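Long-range contacts in mannitol dehydrogenase (Helicobacter pylori, PDB 3TWO), which probably catalyses the zinc-dependent interconversion of cinnamyl alcohols and their aldehydes, with NADP(H) as hydride carrier: residues S5-A9 / M343-F347; V112-Y116 / P127-G131; Y246-L252 / P273-D279. All blocks are in the same frame, centred on the assembly; numbering follows the deposited sequence.

Contact 1 (S5-A9 / M343-F347); sequences SKGFA and MKKSF
Phe347, near the C-terminal end of the chain, pushes its ring into the angle between Lys6 and Phe8 on an N-terminal strand, and its atoms can be followed outward one at a time. CB, at the root, lies 4.1 Å from Lys6 NZ. CG then leaves beside the backbone N (chi1 -71°), which sends the ring toward the strand. One step out, CD1 is the ring atom nearest that ammonium nitrogen, with Lys6 NZ 3.7 Å away. CE1 comes next and meets the aliphatic part of the lysine, with Lys6 CG at 4.0 Å; this methylene sits over one face of the ring, offset toward the rim, in a CH-pi contact. Across the ring from CE1, CE2 passes 3.8 Å from the backbone Lys6 O. The fold explains why such distant residues meet: strand 3-9 pairs antiparallel with strand 18-24, and Lys6 and Phe8 also bond through their backbones to Asn134 and Tyr132, just before strand 135-139 of the large mixed sheet, whose strand 338-342 runs directly into helix 343-346. At the tip, CZ of Phe347 reaches Gly7 CA at 3.6 Å, the glycine lying at the ring edge near its plane, and Phe8 CE1 at 3.5 Å. The two phenyl planes are tilted by just 22° but slid well apart, their centroids 5.2 Å from each other, so the rings scarcely overlap. Lys6 and Phe347 run past each other in opposite directions, the lysine stem stretched along the ring. Beyond the ring pair, Met343 SD approaches the Phe8 edge, and Ser346 CB comes within 4.1 Å of Phe8 CE1, while the hydroxyl of Ser346 is engaged by Gly320 N and Asp342 O.

Contact 2 (V112-Y116 / P127-G131); sequences VVFTY and PHMGG
Three first torsions set how 112-116 meets 127-131: Val113 turns CG1 anti to its backbone N (174°) and onto His128 CB, Thr115 likewise has CG2 opposite its N, with OG1 beside that N, and Tyr116 holds its ring between N and the carbonyl carbon (63°). Both segments belong to the GroES-like catalytic domain of a zinc-dependent dehydrogenase, where the short strand 113-114 pairs with strand 91-93; the other segment leads toward strand 135-139. Backbone and side-chain atoms meet closely, with no hydrogen bond across. Val113 CG1 rests 4.2 Å from His128 CB, the two side chains crossing at about a right angle. Thr115 CG2 lies 3.9 Å from Gly130 CA, while its hydroxyl is bonded to Gly89 O. With no side chain on Gly130, the main chain can come close beside Tyr116, whose CB is 3.7 Å from Gly130 N. The tyrosine ring then leads away to meet His64, which binds zinc together with Cys42 and Cys160, so Tyr116 belongs to the second shell of that metal site. Carbonyl oxygens come close as well: Thr115 O and Met129 O are 3.1 Å apart, and Arg24 NH1 donates to the latter, which may ease their mutual repulsion. Nearby, Tyr116 CA approaches His128 O at 3.4 Å in a fairly straight CA-H...O contact, 162° at the hydrogen.

Contact 3 (Y246-L252 / P273-D279); sequences YDLKDYL and PVLSVFD
Pro273 presses its ring against Tyr246 and Leu248, and here the packing is dense. Its CG stands over one face of the tyrosine, 4.1 Å from the Tyr246 ring centroid, as a CH-pi contact offset toward the rim. On the same proline, CB comes within 3.1 Å of Tyr246 O. Leu248 CG meets Pro273 CG at 3.8 Å, the two side chains crossing at about a right angle, and Leu248 CB nestles 3.7 Å from Leu275 CG; Leu252 extends this apolar layer. In the Rossmann-type nucleotide-binding domain, helix 248-252 thereby covers strand 274-276, which pairs antiparallel with a strand of the second subunit, while the side chain of Tyr246 lies about 4 Å from the bound NADPH. The polar rim is looser and leans on water. The first torsion of Lys249 and its extended chi2 (175°) carry CD past Asp279 OD1 at 3.4 Å, and bends at chi3 (-52°) and chi4 then turn NZ back to a salt bridge with Asp247 OD2, 3.1 Å away. That carboxylate oxygen also caps the helix by accepting from Lys249 N, and the two donors arrive from opposite faces of its plane. A water molecule spans the gap, donating to Asp279 OD2 at 2.6 Å and accepting from Lys249 NZ. Asp279 is itself steadied by a capping box with Ser276, whose backbone N donates almost straight to OD2.

Contacts 1 and 2 share the catalytic part of the chain: their centres lie about 16 Å apart, and they touch where Met343 CE packs 4.0 Å from Gly131 O. Contact 3 stands apart in the nucleotide-binding domain, its centre about 42 Å from that of contact 1 and about 32 Å from that of contact 2. Along the sequence, contact 1 joins the two chain ends and so encloses the others, with contact 2 closing before contact 3 opens. The two ends thus meet on the catalytic domain, which also holds contact 2 near the zinc, while the coenzyme domain, built on a six-stranded parallel sheet, is inserted between them and takes part in the subunit interface through contact 3.

Contact 1 (S5-A9 / M343-F347)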
loop_
_atom_site.group_PDB
_atom_site.type_symbol
_atom_site.label_atom_id
_atom_site.label_comp_id
_atom_site.label_asym_id
_atom_site.label_seq_id
_atom_site.Cartn_x
_atom_site.Cartn_y
_atom_site.Cartn_z
ATOM N N SER B 5 -31.612 29.747 7.273
ATOM C CA SER B 5 -30.856 28.967 8.224
ATOM C C SER B 5 -29.967 29.809 9.076
ATOM O O SER B 5 -29.715 30.959 8.758
ATOM C CB SER B 5 -29.978 27.926 7.515
ATOM O OG SER B 5 -30.707 27.159 6.599
ATOM N N LYS B 6 -29.434 29.193 10.143
ATOM C CA LYS B 6 -28.352 29.811 10.883
ATOM C C LYS B 6 -27.349 28.816 11.418
ATOM O O LYS B 6 -27.646 27.649 11.593
ATOM C CB LYS B 6 -28.870 30.748 11.972
ATOM C CG LYS B 6 -30.070 30.230 12.718
ATOM C CD LYS B 6 -30.592 31.320 13.631
ATOM C CE LYS B 6 -31.821 30.886 14.382
ATOM N NZ LYS B 6 -31.699 31.460 15.755
ATOM N N GLY B 7 -26.160 29.308 11.696
ATOM C CA GLY B 7 -25.083 28.443 12.122
ATOM C C GLY B 7 -23.853 29.194 12.557
ATOM O O GLY B 7 -23.888 30.384 12.820
ATOM N N PHE B 8 -22.766 28.444 12.640
ATOM C CA PHE B 8 -21.506 28.937 13.123
ATOM C C PHE B 8 -20.505 28.800 11.998
ATOM O O PHE B 8 -20.157 27.662 11.624
ATOM C CB PHE B 8 -21.093 28.150 14.391
ATOM C CG PHE B 8 -22.032 28.396 15.533
ATOM C CD1 PHE B 8 -23.116 27.534 15.749
ATOM C CD2 PHE B 8 -21.930 29.560 16.284
ATOM C CE1 PHE B 8 -24.061 27.786 16.774
ATOM C CE2 PHE B 8 -22.878 29.847 17.305
ATOM C CZ PHE B 8 -23.935 28.935 17.551
ATOM N N ALA B 9 -20.137 29.967 11.436
ATOM C CA ALA B 9 -19.252 30.098 10.285
ATOM C C ALA B 9 -17.869 30.658 10.644
ATOM O O ALA B 9 -17.728 31.499 11.553
ATOM C CB ALA B 9 -19.902 31.010 9.139
ATOM N N MET B 343 -27.327 21.582 19.433
ATOM C CA MET B 343 -27.734 22.636 18.544
ATOM C C MET B 343 -28.993 23.384 18.994
ATOM O O MET B 343 -29.049 24.625 18.884
ATOM C CB MET B 343 -27.882 22.148 17.099
ATOM C CG MET B 343 -27.806 23.276 16.110
ATOM S SD MET B 343 -26.122 23.971 16.039
ATOM C CE MET B 343 -25.140 22.523 16.200
ATOM N N LYS B 344 -29.971 22.649 19.507
ATOM C CA LYS B 344 -31.119 23.316 20.104
ATOM C C LYS B 344 -30.725 24.343 21.153
ATOM O O LYS B 344 -31.255 25.459 21.152
ATOM C CB LYS B 344 -32.056 22.311 20.774
ATOM C CG LYS B 344 -33.020 21.611 19.863
ATOM C CD LYS B 344 -34.026 22.582 19.230
ATOM C CE LYS B 344 -33.778 22.686 17.712
ATOM N NZ LYS B 344 -35.092 22.840 17.070
ATOM N N LYS B 345 -29.848 23.978 22.082
ATOM C CA LYS B 345 -29.528 24.934 23.155
ATOM C C LYS B 345 -28.672 26.087 22.631
ATOM O O LYS B 345 -28.709 27.179 23.168
ATOM C CB LYS B 345 -28.786 24.306 24.311
ATOM C CG LYS B 345 -29.494 23.251 25.081
ATOM C CD LYS B 345 -28.802 23.153 26.494
ATOM C CE LYS B 345 -28.980 21.779 27.188
ATOM N NZ LYS B 345 -30.351 21.542 27.761
ATOM N N SER B 346 -27.895 25.833 21.600
ATOM C CA SER B 346 -27.080 26.863 21.020
ATOM C C SER B 346 -27.949 27.913 20.413
ATOM O O SER B 346 -27.568 29.070 20.421
ATOM C CB SER B 346 -26.112 26.306 19.962
ATOM O OG SER B 346 -25.209 25.387 20.547
ATOM N N PHE B 347 -29.132 27.538 19.924
ATOM C CA PHE B 347 -30.009 28.534 19.307
ATOM C C PHE B 347 -31.211 28.997 20.062
ATOM O O PHE B 347 -32.152 29.404 19.443
ATOM C CB PHE B 347 -30.396 28.178 17.863
ATOM C CG PHE B 347 -29.261 28.315 16.912
ATOM C CD1 PHE B 347 -28.681 29.575 16.673
ATOM C CD2 PHE B 347 -28.730 27.189 16.297
ATOM C CE1 PHE B 347 -27.560 29.711 15.800
ATOM C CE2 PHE B 347 -27.651 27.294 15.425
ATOM C CZ PHE B 347 -27.045 28.569 15.170
#

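Contact 2 (V112-Y116 / P127-G131)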
loop_
_atom_site.group_PDB
_atom_site.type_symbol
_atom_site.label_atom_id
_atom_site.label_comp_id
_atom_site.label_asym_id
_atom_site.label_seq_id
_atom_site.Cartn_x
_atom_site.Cartn_y
_atom_site.Cartn_z
ATOM N N VAL B 112 -19.566 13.970 -6.299
ATOM C CA VAL B 112 -19.961 13.913 -4.907
ATOM C C VAL B 112 -20.041 15.357 -4.353
ATOM O O VAL B 112 -19.206 16.197 -4.662
ATOM C CB VAL B 112 -18.983 13.006 -4.035
ATOM C CG1 VAL B 112 -17.470 13.524 -4.130
ATOM C CG2 VAL B 112 -19.470 12.933 -2.606
ATOM N N VAL B 113 -21.080 15.651 -3.583
ATOM C CA VAL B 113 -21.152 16.932 -2.889
ATOM C C VAL B 113 -20.937 16.680 -1.406
ATOM O O VAL B 113 -21.837 16.134 -0.724
ATOM C CB VAL B 113 -22.521 17.600 -3.133
ATOM C CG1 VAL B 113 -22.673 18.889 -2.278
ATOM C CG2 VAL B 113 -22.704 17.859 -4.671
ATOM N N PHE B 114 -19.736 17.009 -0.917
ATOM C CA PHE B 114 -19.464 16.899 0.489
ATOM C C PHE B 114 -20.274 17.961 1.232
ATOM O O PHE B 114 -20.605 19.022 0.686
ATOM C CB PHE B 114 -17.975 17.068 0.784
ATOM C CG PHE B 114 -17.146 15.977 0.193
ATOM C CD1 PHE B 114 -16.275 16.241 -0.898
ATOM C CD2 PHE B 114 -17.244 14.648 0.693
ATOM C CE1 PHE B 114 -15.477 15.197 -1.462
ATOM C CE2 PHE B 114 -16.460 13.604 0.129
ATOM C CZ PHE B 114 -15.572 13.883 -0.948
ATOM N N THR B 115 -20.569 17.659 2.488
ATOM C CA THR B 115 -21.511 18.437 3.298
ATOM C C THR B 115 -21.082 19.903 3.505
ATOM O O THR B 115 -21.949 20.793 3.649
ATOM C CB THR B 115 -21.754 17.663 4.637
ATOM O OG1 THR B 115 -22.147 16.323 4.269
ATOM C CG2 THR B 115 -22.871 18.317 5.523
ATOM N N TYR B 116 -19.770 20.144 3.478
ATOM C CA TYR B 116 -19.227 21.510 3.567
ATOM C C TYR B 116 -17.897 21.639 2.824
ATOM O O TYR B 116 -17.315 20.637 2.412
ATOM C CB TYR B 116 -19.072 21.953 5.027
ATOM C CG TYR B 116 -18.076 21.089 5.764
ATOM C CD1 TYR B 116 -16.699 21.347 5.687
ATOM C CD2 TYR B 116 -18.497 19.980 6.509
ATOM C CE1 TYR B 116 -15.779 20.527 6.350
ATOM C CE2 TYR B 116 -17.571 19.151 7.172
ATOM C CZ TYR B 116 -16.234 19.434 7.092
ATOM O OH TYR B 116 -15.341 18.630 7.771
ATOM N N PRO B 127 -21.851 27.153 -2.630
ATOM C CA PRO B 127 -21.081 26.431 -1.603
ATOM C C PRO B 127 -22.010 25.661 -0.647
ATOM O O PRO B 127 -22.986 26.243 -0.191
ATOM C CB PRO B 127 -20.339 27.558 -0.874
ATOM C CG PRO B 127 -20.707 28.859 -1.583
ATOM C CD PRO B 127 -21.933 28.605 -2.365
ATOM N N HIS B 128 -21.755 24.365 -0.374
ATOM C CA HIS B 128 -22.633 23.653 0.570
ATOM C C HIS B 128 -22.221 23.970 2.019
ATOM O O HIS B 128 -21.034 24.141 2.295
ATOM C CB HIS B 128 -22.695 22.123 0.370
ATOM C CG HIS B 128 -23.946 21.541 0.956
ATOM N ND1 HIS B 128 -25.137 21.491 0.256
ATOM C CD2 HIS B 128 -24.228 21.107 2.204
ATOM C CE1 HIS B 128 -26.093 21.029 1.043
ATOM N NE2 HIS B 128 -25.563 20.776 2.228
ATOM N N MET B 129 -23.201 24.080 2.912
ATOM C CA MET B 129 -22.954 24.469 4.309
ATOM C C MET B 129 -23.214 23.265 5.195
ATOM O O MET B 129 -24.185 22.554 4.988
ATOM C CB MET B 129 -23.881 25.595 4.754
ATOM C CG MET B 129 -23.650 26.949 4.023
ATOM S SD MET B 129 -21.963 27.565 4.260
ATOM C CE MET B 129 -21.355 27.626 2.585
ATOM N N GLY B 130 -22.386 23.078 6.217
ATOM C CA GLY B 130 -22.428 21.863 7.019
ATOM C C GLY B 130 -23.382 21.841 8.198
ATOM O O GLY B 130 -24.411 22.582 8.241
ATOM N N GLY B 131 -22.993 21.027 9.180
ATOM C CA GLY B 131 -23.845 20.655 10.268
ATOM C C GLY B 131 -23.788 21.536 11.492
ATOM O O GLY B 131 -24.632 21.352 12.382
#

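Contact 3 (Y246-L252 / P273-D279)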
loop_
_atom_site.group_PDB
_atom_site.type_symbol
_atom_site.label_atom_id
_atom_site.label_comp_id
_atom_site.label_asym_id
_atom_site.label_seq_id
_atom_site.Cartn_x
_atom_site.Cartn_y
_atom_site.Cartn_z
ATOM N N TYR B 246 3.914 11.956 11.059
ATOM C CA TYR B 246 4.501 10.733 11.543
ATOM C C TYR B 246 5.134 9.983 10.383
ATOM O O TYR B 246 5.057 10.409 9.237
ATOM C CB TYR B 246 3.476 9.857 12.276
ATOM C CG TYR B 246 2.395 9.223 11.426
ATOM C CD1 TYR B 246 2.345 7.835 11.250
ATOM C CD2 TYR B 246 1.385 10.009 10.838
ATOM C CE1 TYR B 246 1.326 7.231 10.515
ATOM C CE2 TYR B 246 0.330 9.409 10.089
ATOM C CZ TYR B 246 0.299 8.023 9.949
ATOM O OH TYR B 246 -0.730 7.429 9.206
ATOM N N ASP B 247 5.755 8.867 10.691
ATOM C CA ASP B 247 6.451 8.096 9.693
ATOM C C ASP B 247 5.638 6.814 9.498
ATOM O O ASP B 247 5.543 6.000 10.414
ATOM C CB ASP B 247 7.900 7.831 10.169
ATOM C CG ASP B 247 8.675 6.926 9.216
ATOM O OD1 ASP B 247 9.877 6.703 9.441
ATOM O OD2 ASP B 247 8.107 6.442 8.224
ATOM N N LEU B 248 5.019 6.656 8.322
ATOM C CA LEU B 248 4.285 5.430 8.047
ATOM C C LEU B 248 5.161 4.156 8.313
ATOM O O LEU B 248 4.613 3.123 8.666
ATOM C CB LEU B 248 3.732 5.413 6.572
ATOM C CG LEU B 248 2.553 6.306 6.298
ATOM C CD1 LEU B 248 2.394 6.624 4.775
ATOM C CD2 LEU B 248 1.253 5.739 6.932
ATOM N N LYS B 249 6.488 4.204 8.088
ATOM C CA LYS B 249 7.292 2.984 8.277
ATOM C C LYS B 249 7.234 2.423 9.674
ATOM O O LYS B 249 7.308 1.222 9.841
ATOM C CB LYS B 249 8.784 3.135 7.880
ATOM C CG LYS B 249 8.955 3.407 6.375
ATOM C CD LYS B 249 10.448 3.692 5.989
ATOM C CE LYS B 249 11.121 4.773 6.833
ATOM N NZ LYS B 249 10.591 6.155 6.436
ATOM N N ASP B 250 7.095 3.299 10.673
ATOM C CA ASP B 250 7.074 2.887 12.081
ATOM C C ASP B 250 5.907 1.958 12.347
ATOM O O ASP B 250 6.009 1.143 13.240
ATOM C CB ASP B 250 6.922 4.115 12.981
ATOM C CG ASP B 250 8.172 4.912 13.055
ATOM O OD1 ASP B 250 9.272 4.362 12.868
ATOM O OD2 ASP B 250 8.045 6.098 13.323
ATOM N N TYR B 251 4.803 2.146 11.618
ATOM C CA TYR B 251 3.612 1.242 11.668
ATOM C C TYR B 251 3.679 0.075 10.718
ATOM O O TYR B 251 3.325 -1.032 11.110
ATOM C CB TYR B 251 2.287 1.986 11.491
ATOM C CG TYR B 251 2.066 2.845 12.727
ATOM C CD1 TYR B 251 2.433 4.213 12.746
ATOM C CD2 TYR B 251 1.604 2.255 13.934
ATOM C CE1 TYR B 251 2.277 4.993 13.940
ATOM C CE2 TYR B 251 1.458 3.015 15.143
ATOM C CZ TYR B 251 1.763 4.367 15.123
ATOM O OH TYR B 251 1.627 5.073 16.316
ATOM N N LEU B 252 4.108 0.318 9.475
ATOM C CA LEU B 252 4.143 -0.743 8.483
ATOM C C LEU B 252 5.055 -1.873 8.962
ATOM O O LEU B 252 4.720 -3.040 8.841
ATOM C CB LEU B 252 4.570 -0.200 7.091
ATOM C CG LEU B 252 4.741 -1.190 5.925
ATOM C CD1 LEU B 252 3.391 -1.878 5.575
ATOM C CD2 LEU B 252 5.266 -0.524 4.671
ATOM N N PRO B 273 2.598 11.925 5.577
ATOM C CA PRO B 273 3.732 11.016 5.259
ATOM C C PRO B 273 3.523 10.311 3.944
ATOM O O PRO B 273 2.388 10.206 3.488
ATOM C CB PRO B 273 3.736 10.034 6.419
ATOM C CG PRO B 273 2.309 10.028 6.908
ATOM C CD PRO B 273 1.819 11.468 6.741
ATOM N N VAL B 274 4.605 9.887 3.317
ATOM C CA VAL B 274 4.510 9.065 2.137
ATOM C C VAL B 274 5.265 7.702 2.332
ATOM O O VAL B 274 6.043 7.516 3.309
ATOM C CB VAL B 274 5.137 9.823 0.943
ATOM C CG1 VAL B 274 4.586 11.345 0.831
ATOM C CG2 VAL B 274 6.670 9.828 1.035
ATOM N N LEU B 275 5.061 6.761 1.403
ATOM C CA LEU B 275 5.879 5.580 1.344
ATOM C C LEU B 275 6.410 5.481 -0.080
ATOM O O LEU B 275 5.660 5.654 -1.020
ATOM C CB LEU B 275 5.028 4.347 1.711
ATOM C CG LEU B 275 4.714 4.129 3.208
ATOM C CD1 LEU B 275 3.542 3.137 3.375
ATOM C CD2 LEU B 275 5.989 3.664 4.003
ATOM N N SER B 276 7.701 5.249 -0.236
ATOM C CA SER B 276 8.291 5.036 -1.545
ATOM C C SER B 276 8.312 3.560 -1.914
ATOM O O SER B 276 8.158 2.688 -1.035
ATOM C CB SER B 276 9.741 5.560 -1.575
ATOM O OG SER B 276 10.618 4.561 -1.118
ATOM N N VAL B 277 8.570 3.265 -3.181
ATOM C CA VAL B 277 8.816 1.867 -3.598
ATOM C C VAL B 277 9.871 1.118 -2.721
ATOM O O VAL B 277 9.696 -0.076 -2.397
ATOM C CB VAL B 277 9.157 1.705 -5.177
ATOM C CG1 VAL B 277 8.043 2.248 -5.997
ATOM C CG2 VAL B 277 10.470 2.416 -5.587
ATOM N N PHE B 278 10.943 1.816 -2.343
ATOM C CA PHE B 278 12.008 1.231 -1.492
ATOM C C PHE B 278 11.447 0.848 -0.135
ATOM O O PHE B 278 11.777 -0.193 0.349
ATOM C CB PHE B 278 13.214 2.197 -1.370
ATOM C CG PHE B 278 14.030 2.277 -2.630
ATOM C CD1 PHE B 278 13.549 2.994 -3.764
ATOM C CD2 PHE B 278 15.252 1.598 -2.721
ATOM C CE1 PHE B 278 14.313 3.046 -4.966
ATOM C CE2 PHE B 278 16.029 1.634 -3.896
ATOM C CZ PHE B 278 15.571 2.355 -5.040
ATOM N N ASP B 279 10.579 1.683 0.450
ATOM C CA ASP B 279 9.947 1.353 1.709
ATOM C C ASP B 279 9.077 0.119 1.607
ATOM O O ASP B 279 9.150 -0.733 2.515
ATOM C CB ASP B 279 9.079 2.488 2.244
ATOM C CG ASP B 279 9.852 3.809 2.388
ATOM O OD1 ASP B 279 11.053 3.760 2.683
ATOM O OD2 ASP B 279 9.261 4.895 2.215
HETATM O O HOH W 1 9.403 6.827 3.915
#